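Putative pyridoxal phosphate-dependent transferase (Clostridium difficile, PDB 4DQ6) is a putative transferase of the class I and II aminotransferase family that binds pyridoxal-5'-phosphate. Local coordinates at residues D33-W38 with E380-R385. Sequence-based numbering, arbitrary orientation.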
loop_
_atom_site.group_PDB
_atom_site.type_symbol
_atom_site.label_atom_id
_atom_site.label_comp_id
_atom_site.label_asym_id
_atom_site.label_seq_id
_atom_site.Cartn_x
_atom_site.Cartn_y
_atom_site.Cartn_z
ATOM N N ASP A 33 28.106 -6.361 6.263
ATOM C CA ASP A 33 29.272 -5.555 6.538
ATOM C C ASP A 33 29.908 -5.010 5.253
ATOM O O ASP A 33 31.069 -5.328 4.919
ATOM C CB ASP A 33 30.289 -6.390 7.296
ATOM C CG ASP A 33 31.328 -5.543 7.928
ATOM O OD1 ASP A 33 30.949 -4.407 8.286
ATOM O OD2 ASP A 33 32.491 -5.995 8.068
ATOM N N LEU A 34 29.119 -4.230 4.519
ATOM C CA LEU A 34 29.506 -3.623 3.266
ATOM C C LEU A 34 29.102 -2.144 3.235
ATOM O O LEU A 34 28.178 -1.753 3.890
ATOM C CB LEU A 34 28.816 -4.350 2.112
ATOM C CG LEU A 34 29.075 -5.840 2.052
ATOM C CD1 LEU A 34 28.115 -6.373 1.000
ATOM C CD2 LEU A 34 30.515 -6.131 1.703
ATOM N N LEU A 35 29.798 -1.348 2.424
ATOM C CA LEU A 35 29.421 0.039 2.163
ATOM C C LEU A 35 28.345 -0.030 1.057
ATOM O O LEU A 35 28.639 -0.483 -0.028
ATOM C CB LEU A 35 30.621 0.856 1.665
ATOM C CG LEU A 35 30.474 2.386 1.473
ATOM C CD1 LEU A 35 31.816 3.104 1.610
ATOM C CD2 LEU A 35 29.901 2.727 0.117
ATOM N N PRO A 36 27.134 0.448 1.336
ATOM C CA PRO A 36 26.042 0.228 0.363
ATOM C C PRO A 36 25.950 1.317 -0.701
ATOM O O PRO A 36 25.789 2.497 -0.398
ATOM C CB PRO A 36 24.800 0.237 1.266
ATOM C CG PRO A 36 25.178 1.177 2.336
ATOM C CD PRO A 36 26.625 0.953 2.621
ATOM N N MET A 37 25.990 0.916 -1.965
ATOM C CA MET A 37 25.818 1.836 -3.072
ATOM C C MET A 37 24.890 1.225 -4.107
ATOM O O MET A 37 25.087 1.428 -5.335
ATOM C CB MET A 37 27.174 2.120 -3.739
ATOM C CG MET A 37 28.252 2.642 -2.804
ATOM S SD MET A 37 27.998 4.316 -2.187
ATOM C CE MET A 37 28.452 5.318 -3.622
ATOM N N TRP A 38 23.908 0.498 -3.624
ATOM C CA TRP A 38 23.151 -0.392 -4.514
ATOM C C TRP A 38 21.747 0.138 -4.684
ATOM O O TRP A 38 21.473 0.927 -5.611
ATOM C CB TRP A 38 23.283 -1.862 -4.035
ATOM C CG TRP A 38 22.743 -2.163 -2.637
ATOM C CD1 TRP A 38 23.181 -1.656 -1.400
ATOM C CD2 TRP A 38 21.683 -3.108 -2.299
ATOM N NE1 TRP A 38 22.445 -2.172 -0.378
ATOM C CE2 TRP A 38 21.543 -3.070 -0.852
ATOM C CE3 TRP A 38 20.831 -3.945 -3.038
ATOM C CZ2 TRP A 38 20.614 -3.830 -0.177
ATOM C CZ3 TRP A 38 19.882 -4.699 -2.346
ATOM C CH2 TRP A 38 19.792 -4.670 -0.935
ATOM N N GLU A 380 33.528 9.011 -2.103
ATOM C CA GLU A 380 35.007 8.814 -2.112
ATOM C C GLU A 380 35.395 7.462 -1.515
ATOM O O GLU A 380 36.206 6.722 -2.054
ATOM C CB GLU A 380 35.819 9.957 -1.467
ATOM C CG GLU A 380 37.239 9.437 -1.177
ATOM C CD GLU A 380 38.199 10.419 -0.538
ATOM O OE1 GLU A 380 37.996 10.870 0.613
ATOM O OE2 GLU A 380 39.220 10.672 -1.202
ATOM N N GLU A 381 34.830 7.143 -0.353
ATOM C CA GLU A 381 35.111 5.886 0.279
ATOM C C GLU A 381 34.722 4.716 -0.593
ATOM O O GLU A 381 35.441 3.730 -0.659
ATOM C CB GLU A 381 34.432 5.839 1.683
ATOM C CG GLU A 381 34.942 4.793 2.611
ATOM C CD GLU A 381 34.018 4.614 3.792
ATOM O OE1 GLU A 381 33.699 5.649 4.428
ATOM O OE2 GLU A 381 33.611 3.461 4.085
ATOM N N ALA A 382 33.595 4.851 -1.262
ATOM C CA ALA A 382 33.147 3.774 -2.146
ATOM C C ALA A 382 34.106 3.568 -3.310
ATOM O O ALA A 382 34.478 2.462 -3.603
ATOM C CB ALA A 382 31.766 4.062 -2.676
ATOM N N LEU A 383 34.605 4.642 -3.863
ATOM C CA LEU A 383 35.534 4.532 -5.019
ATOM C C LEU A 383 36.874 3.950 -4.587
ATOM O O LEU A 383 37.481 3.160 -5.305
ATOM C CB LEU A 383 35.684 5.863 -5.743
ATOM C CG LEU A 383 34.435 6.409 -6.413
ATOM C CD1 LEU A 383 34.572 7.891 -6.678
ATOM C CD2 LEU A 383 34.143 5.607 -7.688
ATOM N N ILE A 384 37.338 4.304 -3.383
ATOM C CA ILE A 384 38.553 3.722 -2.818
ATOM C C ILE A 384 38.427 2.209 -2.596
ATOM O O ILE A 384 39.329 1.431 -2.943
ATOM C CB ILE A 384 38.923 4.404 -1.499
ATOM C CG1 ILE A 384 39.309 5.873 -1.712
ATOM C CG2 ILE A 384 40.038 3.597 -0.842
ATOM C CD1 ILE A 384 39.358 6.663 -0.406
ATOM N N ARG A 385 37.236 1.781 -2.143
ATOM C CA ARG A 385 36.934 0.346 -1.987
ATOM C C ARG A 385 36.908 -0.418 -3.315
ATOM O O ARG A 385 37.446 -1.529 -3.424
ATOM C CB ARG A 385 35.632 0.131 -1.182
ATOM C CG ARG A 385 35.773 0.545 0.289
ATOM C CD ARG A 385 34.537 0.166 1.136
ATOM N NE ARG A 385 34.754 0.604 2.515
ATOM C CZ ARG A 385 34.305 -0.015 3.597
ATOM N NH1 ARG A 385 33.521 -1.090 3.523
ATOM N NH2 ARG A 385 34.637 0.483 4.791
HETATM O O HOH W 1 32.391 -2.672 5.650
#
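Leu35 carries most of this contact, laying its side chain against the face of helix 376-390 formed by Glu381, Ala382 and Arg385. Its CG stands anti to the backbone N (chi1 -174°), and the two methyls divide the work. Leu35 CD2 packs on Ala382 CB at 3.6 Å. CD1 lies over one face of the Arg385 guanidinium. It also runs along the Glu381 chain from CB to the carboxylate, the two side chains crossing obliquely, with Glu381 OE2 3.1 Å from Leu35 CD1. Met37 also reaches the Ala382 methyl, with CG anti to the carbonyl carbon. The Met37 chain bends at chi2 (-70°) and chi3, which brings CG, SD and CE all close to that methyl. Met37 CE is 3.7 Å from Ala382 CB.

The polar groups beside Leu35 belong to Arg385 and Glu381. Arg385, extended from CG to NE, turns NH2 to Glu381 OE2 in a 3.2 Å salt bridge one helical turn back. Arg385 NH1 donates to Lys351 O and, at 2.9 Å, to a water O lying in the guanidinium plane. That water donates weakly to Asp33 O. No direct hydrogen bond joins the two segments. Strand 35-36 pairs in parallel with strand 352-353, and C-terminal helix 376-390 packs against its Leu35 side chain, as in the small domain of fold-type I PLP enzymes.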